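PDB 1FT6: cytochrome c-554 from Nitrosomonas europaea, which takes part in ammonia oxidation as a tetraheme electron carrier that accepts electrons directly from hydroxylamine oxidoreductase. Local coordinates for residues A46-A51 with Y153-P158; K29-L34 with M82-G87; S33-V38 with D53-K58. All coordinates share one frame; numbering follows the deposited sequence.

Contact 1 (A46-A51 with Y153-P158); sequences AKLDPA and YTPFTP. With HEC (heme c), chain E.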
loop_
_atom_site.group_PDB
_atom_site.type_symbol
_atom_site.label_atom_id
_atom_site.label_comp_id
_atom_site.label_asym_id
_atom_site.label_seq_id
_atom_site.Cartn_x
_atom_site.Cartn_y
_atom_site.Cartn_z
ATOM N N ALA A 46 12.060 21.058 -0.767
ATOM C CA ALA A 46 10.939 21.020 -1.725
ATOM C C ALA A 46 10.132 22.315 -1.674
ATOM O O ALA A 46 9.030 22.382 -2.227
ATOM C CB ALA A 46 10.010 19.837 -1.407
ATOM N N LYS A 47 10.672 23.340 -1.013
ATOM C CA LYS A 47 9.990 24.622 -0.889
ATOM C C LYS A 47 8.612 24.604 -0.224
ATOM O O LYS A 47 7.726 25.387 -0.571
ATOM C CB LYS A 47 9.908 25.306 -2.250
ATOM C CG LYS A 47 11.271 25.398 -2.896
ATOM C CD LYS A 47 12.004 26.623 -2.405
ATOM C CE LYS A 47 13.209 26.266 -1.538
ATOM N NZ LYS A 47 14.437 26.116 -2.380
ATOM N N LEU A 48 8.455 23.726 0.763
ATOM C CA LEU A 48 7.227 23.604 1.521
ATOM C C LEU A 48 7.525 24.327 2.835
ATOM O O LEU A 48 8.672 24.653 3.127
ATOM C CB LEU A 48 6.885 22.118 1.783
ATOM C CG LEU A 48 6.576 21.349 0.482
ATOM C CD1 LEU A 48 6.418 19.799 0.767
ATOM C CD2 LEU A 48 5.333 21.899 -0.169
ATOM N N ASP A 49 6.489 24.565 3.621
ATOM C CA ASP A 49 6.616 25.276 4.885
ATOM C C ASP A 49 6.823 24.252 5.994
ATOM O O ASP A 49 5.916 23.466 6.284
ATOM C CB ASP A 49 5.322 26.054 5.122
ATOM C CG ASP A 49 5.274 26.756 6.481
ATOM O OD1 ASP A 49 6.233 26.655 7.278
ATOM O OD2 ASP A 49 4.246 27.412 6.719
ATOM N N PRO A 50 8.000 24.274 6.645
ATOM C CA PRO A 50 8.338 23.348 7.732
ATOM C C PRO A 50 7.490 23.430 8.993
ATOM O O PRO A 50 7.514 22.507 9.783
ATOM C CB PRO A 50 9.811 23.655 8.020
ATOM C CG PRO A 50 9.999 25.085 7.551
ATOM C CD PRO A 50 9.092 25.238 6.377
ATOM N N ALA A 51 6.750 24.524 9.189
ATOM C CA ALA A 51 5.909 24.686 10.370
ATOM C C ALA A 51 4.422 24.530 10.083
ATOM O O ALA A 51 3.603 24.558 11.000
ATOM C CB ALA A 51 6.178 26.071 11.023
ATOM N N TYR A 153 0.198 16.860 -7.397
ATOM C CA TYR A 153 1.434 16.096 -7.611
ATOM C C TYR A 153 2.251 15.987 -6.353
ATOM O O TYR A 153 2.154 16.829 -5.461
ATOM C CB TYR A 153 2.305 16.810 -8.678
ATOM C CG TYR A 153 1.619 16.990 -10.003
ATOM C CD1 TYR A 153 1.355 18.269 -10.499
ATOM C CD2 TYR A 153 1.266 15.885 -10.784
ATOM C CE1 TYR A 153 0.757 18.438 -11.748
ATOM C CE2 TYR A 153 0.675 16.047 -12.024
ATOM C CZ TYR A 153 0.423 17.330 -12.496
ATOM O OH TYR A 153 -0.192 17.500 -13.717
ATOM N N THR A 154 3.120 14.991 -6.299
ATOM C CA THR A 154 3.987 14.839 -5.148
ATOM C C THR A 154 5.089 15.871 -5.275
ATOM O O THR A 154 5.576 16.127 -6.375
ATOM C CB THR A 154 4.639 13.448 -5.095
ATOM O OG1 THR A 154 5.632 13.457 -4.072
ATOM C CG2 THR A 154 5.341 13.106 -6.423
ATOM N N PRO A 155 5.426 16.550 -4.171
ATOM C CA PRO A 155 6.483 17.564 -4.139
ATOM C C PRO A 155 7.858 16.917 -4.262
ATOM O O PRO A 155 8.836 17.566 -4.627
ATOM C CB PRO A 155 6.340 18.203 -2.759
ATOM C CG PRO A 155 4.942 17.844 -2.292
ATOM C CD PRO A 155 4.695 16.479 -2.892
ATOM N N PHE A 156 7.925 15.623 -3.980
ATOM C CA PHE A 156 9.205 14.920 -3.956
ATOM C C PHE A 156 9.540 14.177 -5.235
ATOM O O PHE A 156 9.257 12.993 -5.414
ATOM C CB PHE A 156 9.219 14.058 -2.671
ATOM C CG PHE A 156 8.980 14.901 -1.438
ATOM C CD1 PHE A 156 7.667 15.145 -0.987
ATOM C CD2 PHE A 156 10.025 15.568 -0.820
ATOM C CE1 PHE A 156 7.410 16.034 0.039
ATOM C CE2 PHE A 156 9.772 16.476 0.236
ATOM C CZ PHE A 156 8.459 16.705 0.664
ATOM N N THR A 157 10.214 14.913 -6.122
ATOM C CA THR A 157 10.580 14.428 -7.441
ATOM C C THR A 157 12.091 14.423 -7.701
ATOM O O THR A 157 12.871 15.044 -6.954
ATOM C CB THR A 157 9.973 15.346 -8.479
ATOM O OG1 THR A 157 10.637 16.610 -8.377
ATOM C CG2 THR A 157 8.477 15.572 -8.214
ATOM N N PRO A 158 12.528 13.683 -8.735
ATOM C CA PRO A 158 13.958 13.626 -9.075
ATOM C C PRO A 158 14.541 15.030 -9.221
ATOM O O PRO A 158 15.716 15.247 -8.954
ATOM C CB PRO A 158 13.973 12.833 -10.385
ATOM C CG PRO A 158 12.787 11.914 -10.231
ATOM C CD PRO A 158 11.736 12.820 -9.630
HETATM FE FE HEC E . 4.153 13.488 0.265
HETATM C CHA HEC E . 7.139 11.856 0.881
HETATM C CHB HEC E . 5.102 15.936 2.572
HETATM C CHC HEC E . 1.878 15.696 -1.130
HETATM C CHD HEC E . 3.696 11.401 -2.494
HETATM N NA HEC E . 5.738 13.774 1.490
HETATM C C1A HEC E . 6.851 12.961 1.675
HETATM C C2A HEC E . 7.669 13.436 2.754
HETATM C C3A HEC E . 7.088 14.599 3.246
HETATM C C4A HEC E . 5.923 14.804 2.462
HETATM C CMA HEC E . 7.626 15.504 4.359
HETATM C CAA HEC E . 8.971 12.809 3.240
HETATM C CBA HEC E . 10.194 13.252 2.410
HETATM C CGA HEC E . 11.553 12.705 2.946
HETATM O O1A HEC E . 11.573 12.031 3.984
HETATM O O2A HEC E . 12.586 12.921 2.309
HETATM N NB HEC E . 3.650 15.436 0.608
HETATM C C1B HEC E . 4.038 16.224 1.695
HETATM C C2B HEC E . 3.264 17.416 1.748
HETATM C C3B HEC E . 2.399 17.389 0.697
HETATM C C4B HEC E . 2.642 16.132 -0.001
HETATM C CMB HEC E . 3.356 18.555 2.793
HETATM C CAB HEC E . 1.340 18.464 0.301
HETATM C CBB HEC E . 1.984 19.808 -0.068
HETATM N NC HEC E . 3.050 13.554 -1.446
HETATM C C1C HEC E . 2.051 14.463 -1.783
HETATM C C2C HEC E . 1.204 13.997 -2.841
HETATM C C3C HEC E . 1.680 12.752 -3.171
HETATM C C4C HEC E . 2.828 12.525 -2.353
HETATM C CMC HEC E . -0.015 14.709 -3.454
HETATM C CAC HEC E . 1.103 11.734 -4.161
HETATM C CBC HEC E . 0.747 12.204 -5.568
HETATM N ND HEC E . 5.200 11.955 -0.620
HETATM C C1D HEC E . 4.835 11.181 -1.696
HETATM C C2D HEC E . 5.763 10.130 -1.945
HETATM C C3D HEC E . 6.743 10.261 -1.001
HETATM C C4D HEC E . 6.387 11.392 -0.192
HETATM C CMD HEC E . 5.640 9.139 -3.133
HETATM C CAD HEC E . 8.012 9.422 -0.956
HETATM C CBD HEC E . 9.231 9.977 -1.668
HETATM C CGD HEC E . 10.473 9.099 -1.514
HETATM O O1D HEC E . 11.011 9.022 -0.439
HETATM O O2D HEC E . 10.875 8.522 -2.471
#
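An apolar, hydrogen-bond-free contact sets Ala-46 and Leu-48, just beyond the C-terminal end of helix 40-45, against Pro-155 and Phe-156 of a remote loop that lies on a heme. The evidence is a small patch of 157 Å² made by few atoms. Ala-46 CB lies 3.7 Å from Phe-156 CE2, and Leu-48 CD1 is equally close to the tip of the same ring, 3.7 Å from Phe-156 CZ. Both methyls approach that ring obliquely. Leu-48 also crosses the proline ring at about a right angle, its CD1 3.9 Å from Pro-155 CB. The backbone reversal that brings the two apolar residues here is a Schellman motif, in which Lys-47, with positive phi, is the C-prime residue ending the helix. On the facing loop an ST turn lies beside the heme: Phe-156 N donates to Thr-154 OG1 over 3.2 Å, an oxygen carried anti to its own backbone N (chi1 171°). One face of the Phe-156 ring is turned to the heme, and CE1 comes within 3.1 Å of its C4A, a tight fit, while Pro-155 CD sits 3.4 Å from the heme atom CHC. Nearby Cys-60 and His-64 are consistent with this being heme #2. Tyr-164 adds an edge-to-face ring contact to Phe-156. An alanine in place of Phe-156 would probably open a gap between the heme and the pair Ala-46 and Leu-48, and deprive Tyr-164 of its ring partner. Leu-48 reaches the heme edge itself, through CD2 at 3.9 Å from CBB of the vinyl-derived thioether arm.

Contact 2 (K29-L34 with M82-G87); sequences KAMESL and MLTGVG. With HEC (heme c), chain G.
Met-31, Ala-30 and Thr-84 bury the most surface where 29-34 meets 82-87, and their contacts are between carbon atoms without a cross-segment hydrogen bond. Thr-84 presents its methyl: CG2 touches Met-31 CB at 3.5 Å and Met-31 CG at 3.8 Å. That methyl stands anti to the threonine backbone N (chi1 of OG1 -57°), which turns OG1 to the other flank, where it bonds to Lys-80 O. Met-31 meets the methyl with the root of its chain; beyond CG the chain bends at chi2 and chi3.

Ala-30 CB points to the following residues of the loop, 4.2 Å from Gly-85 CA and 4.0 Å from Val-86 CG2. The CA atoms of Ala-30 and Gly-85 are 4.8 Å apart, the nearest backbone approach. At its backbone angles (phi 95°, psi 160°) any CB on Gly-85 would collide with the carbonyl O of Thr-84. Val-86 CG2 also reaches the heme of chain G, 3.8 Å from CHD.

Ala-30 O receives a hydrogen bond from His-64, the axial ligand of heme #2. The contact joins two loops, one following helix 16-22, whose Trp-22 NE1 bonds to Val-86 O, and one leading into helix 88-92.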
loop_
_atom_site.group_PDB
_atom_site.type_symbol
_atom_site.label_atom_id
_atom_site.label_comp_id
_atom_site.label_asym_id
_atom_site.label_seq_id
_atom_site.Cartn_x
_atom_site.Cartn_y
_atom_site.Cartn_z
ATOM N N LYS A 29 3.913 5.410 8.880
ATOM C CA LYS A 29 4.029 6.731 9.496
ATOM C C LYS A 29 3.879 7.899 8.523
ATOM O O LYS A 29 4.235 9.038 8.870
ATOM C CB LYS A 29 5.382 6.845 10.175
ATOM C CG LYS A 29 5.767 5.614 10.964
ATOM C CD LYS A 29 7.273 5.647 11.242
ATOM C CE LYS A 29 7.888 4.271 11.139
ATOM N NZ LYS A 29 9.255 4.269 11.731
ATOM N N ALA A 30 3.340 7.632 7.338
ATOM C CA ALA A 30 3.163 8.656 6.304
ATOM C C ALA A 30 2.431 9.901 6.782
ATOM O O ALA A 30 2.734 11.021 6.345
ATOM C CB ALA A 30 2.423 8.074 5.120
ATOM N N MET A 31 1.439 9.737 7.640
ATOM C CA MET A 31 0.748 10.936 8.080
ATOM C C MET A 31 1.609 11.787 9.025
ATOM O O MET A 31 1.404 13.022 9.093
ATOM C CB MET A 31 -0.590 10.562 8.744
ATOM C CG MET A 31 -1.380 11.771 9.277
ATOM S SD MET A 31 -1.985 12.860 7.941
ATOM C CE MET A 31 -2.687 11.816 6.862
ATOM N N GLU A 32 2.571 11.184 9.742
ATOM C CA GLU A 32 3.401 11.981 10.660
ATOM C C GLU A 32 4.207 13.012 9.868
ATOM O O GLU A 32 4.498 14.113 10.387
ATOM C CB GLU A 32 4.408 11.127 11.463
ATOM C CG GLU A 32 3.804 9.968 12.176
ATOM C CD GLU A 32 2.807 10.395 13.225
ATOM O OE1 GLU A 32 1.756 9.716 13.359
ATOM O OE2 GLU A 32 3.069 11.407 13.917
ATOM N N SER A 33 4.545 12.664 8.626
ATOM C CA SER A 33 5.310 13.584 7.750
ATOM C C SER A 33 4.539 14.876 7.435
ATOM O O SER A 33 5.160 15.924 7.120
ATOM C CB SER A 33 5.697 12.909 6.436
ATOM O OG SER A 33 6.679 11.910 6.659
ATOM N N LEU A 34 3.214 14.823 7.542
ATOM C CA LEU A 34 2.385 16.005 7.201
ATOM C C LEU A 34 2.173 16.906 8.399
ATOM O O LEU A 34 1.585 17.991 8.296
ATOM C CB LEU A 34 1.030 15.586 6.600
ATOM C CG LEU A 34 1.057 14.720 5.303
ATOM C CD1 LEU A 34 -0.349 14.570 4.637
ATOM C CD2 LEU A 34 1.991 15.405 4.334
ATOM N N MET A 82 -7.779 3.812 10.984
ATOM C CA MET A 82 -7.430 2.575 10.259
ATOM C C MET A 82 -7.215 2.786 8.751
ATOM O O MET A 82 -6.943 1.858 8.034
ATOM C CB MET A 82 -8.465 1.475 10.493
ATOM C CG MET A 82 -8.431 0.961 11.930
ATOM S SD MET A 82 -6.793 0.270 12.498
ATOM C CE MET A 82 -6.800 -1.188 11.645
ATOM N N LEU A 83 -7.347 4.019 8.277
ATOM C CA LEU A 83 -7.056 4.314 6.869
ATOM C C LEU A 83 -5.956 5.376 6.825
ATOM O O LEU A 83 -5.641 5.907 5.742
ATOM C CB LEU A 83 -8.316 4.826 6.110
ATOM C CG LEU A 83 -9.483 3.841 5.893
ATOM C CD1 LEU A 83 -10.750 4.615 5.538
ATOM C CD2 LEU A 83 -9.222 2.865 4.801
ATOM N N THR A 84 -5.355 5.673 7.980
ATOM C CA THR A 84 -4.293 6.675 8.091
ATOM C C THR A 84 -2.921 6.042 7.873
ATOM O O THR A 84 -2.578 5.071 8.542
ATOM C CB THR A 84 -4.338 7.373 9.474
ATOM O OG1 THR A 84 -5.633 7.966 9.659
ATOM C CG2 THR A 84 -3.300 8.468 9.578
ATOM N N GLY A 85 -2.105 6.631 6.991
ATOM C CA GLY A 85 -0.829 5.993 6.706
ATOM C C GLY A 85 -1.112 5.165 5.476
ATOM O O GLY A 85 -2.268 4.891 5.170
ATOM N N VAL A 86 -0.073 4.785 4.735
ATOM C CA VAL A 86 -0.258 4.015 3.536
ATOM C C VAL A 86 -0.294 2.576 4.007
ATOM O O VAL A 86 0.745 2.008 4.306
ATOM C CB VAL A 86 0.928 4.266 2.583
ATOM C CG1 VAL A 86 0.774 3.396 1.344
ATOM C CG2 VAL A 86 0.937 5.796 2.195
ATOM N N GLY A 87 -1.497 2.002 4.002
ATOM C CA GLY A 87 -1.707 0.669 4.534
ATOM C C GLY A 87 -1.954 -0.465 3.582
ATOM O O GLY A 87 -1.751 -0.356 2.383
HETATM FE FE HEC G . 5.540 4.184 -1.183
HETATM C CHA HEC G . 7.738 5.796 0.865
HETATM C CHB HEC G . 7.855 1.895 -1.970
HETATM C CHC HEC G . 3.176 2.324 -2.901
HETATM C CHD HEC G . 3.255 6.603 -0.658
HETATM N NA HEC G . 7.404 3.911 -0.648
HETATM C C1A HEC G . 8.169 4.632 0.220
HETATM C C2A HEC G . 9.486 4.063 0.355
HETATM C C3A HEC G . 9.544 2.990 -0.460
HETATM C C4A HEC G . 8.230 2.888 -1.085
HETATM C CMA HEC G . 10.743 2.049 -0.696
HETATM C CAA HEC G . 10.583 4.593 1.222
HETATM C CBA HEC G . 11.236 5.828 0.624
HETATM C CGA HEC G . 12.183 5.485 -0.493
HETATM O O1A HEC G . 13.178 4.784 -0.201
HETATM O O2A HEC G . 11.915 5.873 -1.646
HETATM N NB HEC G . 5.534 2.477 -2.228
HETATM C C1B HEC G . 6.605 1.693 -2.538
HETATM C C2B HEC G . 6.258 0.588 -3.400
HETATM C C3B HEC G . 4.899 0.655 -3.604
HETATM C C4B HEC G . 4.464 1.840 -2.872
HETATM C CMB HEC G . 7.231 -0.464 -3.995
HETATM C CAB HEC G . 3.961 -0.269 -4.429
HETATM C CBB HEC G . 4.088 -1.742 -4.028
HETATM N NC HEC G . 3.626 4.394 -1.675
HETATM C C1C HEC G . 2.800 3.533 -2.375
HETATM C C2C HEC G . 1.452 4.084 -2.549
HETATM C C3C HEC G . 1.496 5.327 -1.993
HETATM C C4C HEC G . 2.841 5.494 -1.415
HETATM C CMC HEC G . 0.257 3.405 -3.271
HETATM C CAC HEC G . 0.369 6.388 -1.998
HETATM C CBC HEC G . -0.952 5.970 -1.342
HETATM N ND HEC G . 5.524 5.849 -0.159
HETATM C C1D HEC G . 4.474 6.766 -0.047
HETATM C C2D HEC G . 4.802 7.859 0.833
HETATM C C3D HEC G . 6.052 7.603 1.299
HETATM C C4D HEC G . 6.495 6.376 0.677
HETATM C CMD HEC G . 3.887 9.069 1.228
HETATM C CAD HEC G . 6.717 8.426 2.379
HETATM C CBD HEC G . 6.388 8.137 3.825
HETATM C CGD HEC G . 6.893 9.192 4.744
HETATM O O1D HEC G . 8.071 9.175 5.027
HETATM O O2D HEC G . 6.103 10.044 5.168
#

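Contact 3 (S33-V38 with D53-K58); sequences SLKPNV and DYTQDK. With HEC (heme c), chain E.
The carbonyl of Leu-34 receives the backbone N-H of Tyr-54, the one hydrogen bond across this contact: Tyr-54 N to Leu-34 O is 2.8 Å, with the donor nearly in line with the C=O bond (168°). Around it lies a shell of van der Waals contacts. Leu-34 CB meets Tyr-54 CB at 4.0 Å, and Thr-55 CG2 closes over the same peptide, 3.6 Å from Leu-34 O. On the outer flank the Pro-36 ring and the Asp-53 side chain lie side by side, Pro-36 CG 3.8 Å from Asp-53 CB. Leu-34 and Tyr-54 also touch the heme of chain E directly. Leu-34 CD2 rests on it, 3.4 Å from C1B, while the Tyr-54 ring stands with one face over a heme methyl, its CG 3.4 Å from CMB of that heme. Two beta turns shape the pairing: a type II turn from Lys-35 to Val-38 follows Leu-34, and a type I turn begins at Tyr-54 and ends at Asp-57. Asp-53 OD1 accepts from Thr-55 N, an Asx turn that overlaps the start of the type I turn, and also from Thr-55 OG1. The hydroxyl bond is 2.7 Å from Thr-55 OG1 to Asp-53 OD1 and comes on the syn side, 17° out of the carboxylate plane. With two donors on one oxygen, the carboxylate is held in rotation. Thr-55 OG1 lies between the backbone N and the carbonyl carbon (chi1 70°), where it reaches Asp-53, while CG2, anti to the carbonyl carbon, meets Leu-34. The tyrosine also touches Cys-60, a covalent heme #2 attachment, and its hydroxyl is hydrogen-bonded to Asp-49 N. Lys-35, extended beyond CG, carries its NZ to a salt bridge with Glu-32.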
loop_
_atom_site.group_PDB
_atom_site.type_symbol
_atom_site.label_atom_id
_atom_site.label_comp_id
_atom_site.label_asym_id
_atom_site.label_seq_id
_atom_site.Cartn_x
_atom_site.Cartn_y
_atom_site.Cartn_z
ATOM N N SER A 33 4.545 12.664 8.626
ATOM C CA SER A 33 5.310 13.584 7.750
ATOM C C SER A 33 4.539 14.876 7.435
ATOM O O SER A 33 5.160 15.924 7.120
ATOM C CB SER A 33 5.697 12.909 6.436
ATOM O OG SER A 33 6.679 11.910 6.659
ATOM N N LEU A 34 3.214 14.823 7.542
ATOM C CA LEU A 34 2.385 16.005 7.201
ATOM C C LEU A 34 2.173 16.906 8.399
ATOM O O LEU A 34 1.585 17.991 8.296
ATOM C CB LEU A 34 1.030 15.586 6.600
ATOM C CG LEU A 34 1.057 14.720 5.303
ATOM C CD1 LEU A 34 -0.349 14.570 4.637
ATOM C CD2 LEU A 34 1.991 15.405 4.334
ATOM N N LYS A 35 2.660 16.463 9.556
ATOM C CA LYS A 35 2.516 17.273 10.765
ATOM C C LYS A 35 3.526 18.406 10.824
ATOM O O LYS A 35 4.596 18.328 10.254
ATOM C CB LYS A 35 2.699 16.411 12.019
ATOM C CG LYS A 35 1.647 15.379 12.177
ATOM C CD LYS A 35 1.974 14.459 13.352
ATOM C CE LYS A 35 0.794 13.533 13.625
ATOM N NZ LYS A 35 0.944 12.845 14.938
ATOM N N PRO A 36 3.186 19.489 11.536
ATOM C CA PRO A 36 4.090 20.630 11.660
ATOM C C PRO A 36 5.424 20.236 12.262
ATOM O O PRO A 36 5.483 19.390 13.145
ATOM C CB PRO A 36 3.343 21.614 12.599
ATOM C CG PRO A 36 2.020 21.100 12.784
ATOM C CD PRO A 36 1.919 19.680 12.268
ATOM N N ASN A 37 6.492 20.842 11.759
ATOM C CA ASN A 37 7.845 20.639 12.249
ATOM C C ASN A 37 8.464 19.248 12.163
ATOM O O ASN A 37 9.479 18.982 12.798
ATOM C CB ASN A 37 7.946 21.189 13.682
ATOM C CG ASN A 37 7.394 22.618 13.795
ATOM O OD1 ASN A 37 7.966 23.560 13.235
ATOM N ND2 ASN A 37 6.283 22.778 14.508
ATOM N N VAL A 38 7.869 18.366 11.367
ATOM C CA VAL A 38 8.433 17.035 11.166
ATOM C C VAL A 38 9.044 17.086 9.769
ATOM O O VAL A 38 8.416 17.602 8.852
ATOM C CB VAL A 38 7.335 15.941 11.176
ATOM C CG1 VAL A 38 7.932 14.621 10.720
ATOM C CG2 VAL A 38 6.700 15.819 12.574
ATOM N N ASP A 53 0.786 22.854 9.260
ATOM C CA ASP A 53 0.095 21.603 9.556
ATOM C C ASP A 53 -0.528 21.183 8.232
ATOM O O ASP A 53 -1.512 21.771 7.795
ATOM C CB ASP A 53 -1.018 21.828 10.576
ATOM C CG ASP A 53 -1.666 20.529 11.015
ATOM O OD1 ASP A 53 -1.684 19.546 10.242
ATOM O OD2 ASP A 53 -2.155 20.490 12.152
ATOM N N TYR A 54 0.032 20.174 7.571
ATOM C CA TYR A 54 -0.512 19.728 6.284
ATOM C C TYR A 54 -1.446 18.517 6.419
ATOM O O TYR A 54 -1.890 17.980 5.410
ATOM C CB TYR A 54 0.629 19.337 5.325
ATOM C CG TYR A 54 1.385 20.512 4.752
ATOM C CD1 TYR A 54 2.631 20.881 5.287
ATOM C CD2 TYR A 54 0.927 21.177 3.617
ATOM C CE1 TYR A 54 3.403 21.863 4.702
ATOM C CE2 TYR A 54 1.706 22.169 3.018
ATOM C CZ TYR A 54 2.944 22.496 3.573
ATOM O OH TYR A 54 3.711 23.482 3.007
ATOM N N THR A 55 -1.722 18.074 7.649
ATOM C CA THR A 55 -2.597 16.903 7.851
ATOM C C THR A 55 -4.039 17.000 7.381
ATOM O O THR A 55 -4.739 15.988 7.309
ATOM C CB THR A 55 -2.596 16.438 9.329
ATOM O OG1 THR A 55 -3.277 17.391 10.149
ATOM C CG2 THR A 55 -1.184 16.291 9.807
ATOM N N GLN A 56 -4.507 18.193 7.039
ATOM C CA GLN A 56 -5.862 18.290 6.519
ATOM C C GLN A 56 -5.867 19.018 5.175
ATOM O O GLN A 56 -6.881 19.542 4.765
ATOM C CB GLN A 56 -6.757 19.015 7.509
ATOM C CG GLN A 56 -6.720 18.365 8.889
ATOM C CD GLN A 56 -7.707 18.985 9.832
ATOM O OE1 GLN A 56 -7.422 20.017 10.466
ATOM N NE2 GLN A 56 -8.886 18.376 9.937
ATOM N N ASP A 57 -4.738 18.996 4.477
ATOM C CA ASP A 57 -4.626 19.660 3.181
ATOM C C ASP A 57 -4.908 18.658 2.085
ATOM O O ASP A 57 -4.175 17.691 1.942
ATOM C CB ASP A 57 -3.218 20.193 3.054
ATOM C CG ASP A 57 -3.041 21.165 1.889
ATOM O OD1 ASP A 57 -3.750 21.026 0.867
ATOM O OD2 ASP A 57 -2.157 22.033 2.022
ATOM N N LYS A 58 -5.962 18.882 1.311
ATOM C CA LYS A 58 -6.273 17.987 0.225
ATOM C C LYS A 58 -5.216 17.946 -0.871
ATOM O O LYS A 58 -5.319 17.106 -1.746
ATOM C CB LYS A 58 -7.641 18.319 -0.356
ATOM C CG LYS A 58 -7.660 19.675 -1.044
ATOM C CD LYS A 58 -9.060 20.190 -1.252
ATOM C CE LYS A 58 -9.052 21.171 -2.409
ATOM N NZ LYS A 58 -10.267 22.036 -2.369
HETATM FE FE HEC E . 4.153 13.488 0.265
HETATM C CHA HEC E . 7.139 11.856 0.881
HETATM C CHB HEC E . 5.102 15.936 2.572
HETATM C CHC HEC E . 1.878 15.696 -1.130
HETATM C CHD HEC E . 3.696 11.401 -2.494
HETATM N NA HEC E . 5.738 13.774 1.490
HETATM C C1A HEC E . 6.851 12.961 1.675
HETATM C C2A HEC E . 7.669 13.436 2.754
HETATM C C3A HEC E . 7.088 14.599 3.246
HETATM C C4A HEC E . 5.923 14.804 2.462
HETATM C CMA HEC E . 7.626 15.504 4.359
HETATM C CAA HEC E . 8.971 12.809 3.240
HETATM C CBA HEC E . 10.194 13.252 2.410
HETATM C CGA HEC E . 11.553 12.705 2.946
HETATM O O1A HEC E . 11.573 12.031 3.984
HETATM O O2A HEC E . 12.586 12.921 2.309
HETATM N NB HEC E . 3.650 15.436 0.608
HETATM C C1B HEC E . 4.038 16.224 1.695
HETATM C C2B HEC E . 3.264 17.416 1.748
HETATM C C3B HEC E . 2.399 17.389 0.697
HETATM C C4B HEC E . 2.642 16.132 -0.001
HETATM C CMB HEC E . 3.356 18.555 2.793
HETATM C CAB HEC E . 1.340 18.464 0.301
HETATM C CBB HEC E . 1.984 19.808 -0.068
HETATM N NC HEC E . 3.050 13.554 -1.446
HETATM C C1C HEC E . 2.051 14.463 -1.783
HETATM C C2C HEC E . 1.204 13.997 -2.841
HETATM C C3C HEC E . 1.680 12.752 -3.171
HETATM C C4C HEC E . 2.828 12.525 -2.353
HETATM C CMC HEC E . -0.015 14.709 -3.454
HETATM C CAC HEC E . 1.103 11.734 -4.161
HETATM C CBC HEC E . 0.747 12.204 -5.568
HETATM N ND HEC E . 5.200 11.955 -0.620
HETATM C C1D HEC E . 4.835 11.181 -1.696
HETATM C C2D HEC E . 5.763 10.130 -1.945
HETATM C C3D HEC E . 6.743 10.261 -1.001
HETATM C C4D HEC E . 6.387 11.392 -0.192
HETATM C CMD HEC E . 5.640 9.139 -3.133
HETATM C CAD HEC E . 8.012 9.422 -0.956
HETATM C CBD HEC E . 9.231 9.977 -1.668
HETATM C CGD HEC E . 10.473 9.099 -1.514
HETATM O O1D HEC E . 11.011 9.022 -0.439
HETATM O O2D HEC E . 10.875 8.522 -2.471
#

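From the N terminus, the chain first enters 29-38, which opens both contact 2 and contact 3; they share Ser-33 and Leu-34. Contact 3 closes the shorter loop, at 53-58, around helix 40-45; contact 2 closes the longer one at 82-87, just before helix 88-92. Segment 46-51 lies within both loops, yet its partner 153-158 comes far beyond, so contact 1 crosses the other two. Contacts 1 and 3 join directly through Pro-50 O and Asn-37 N, 2.8 Å apart, and share the heme of chain E, with Phe-156 and Leu-34 on opposite faces. Contacts 2 and 3 meet where Met-31 SD packs on Thr-55 CB.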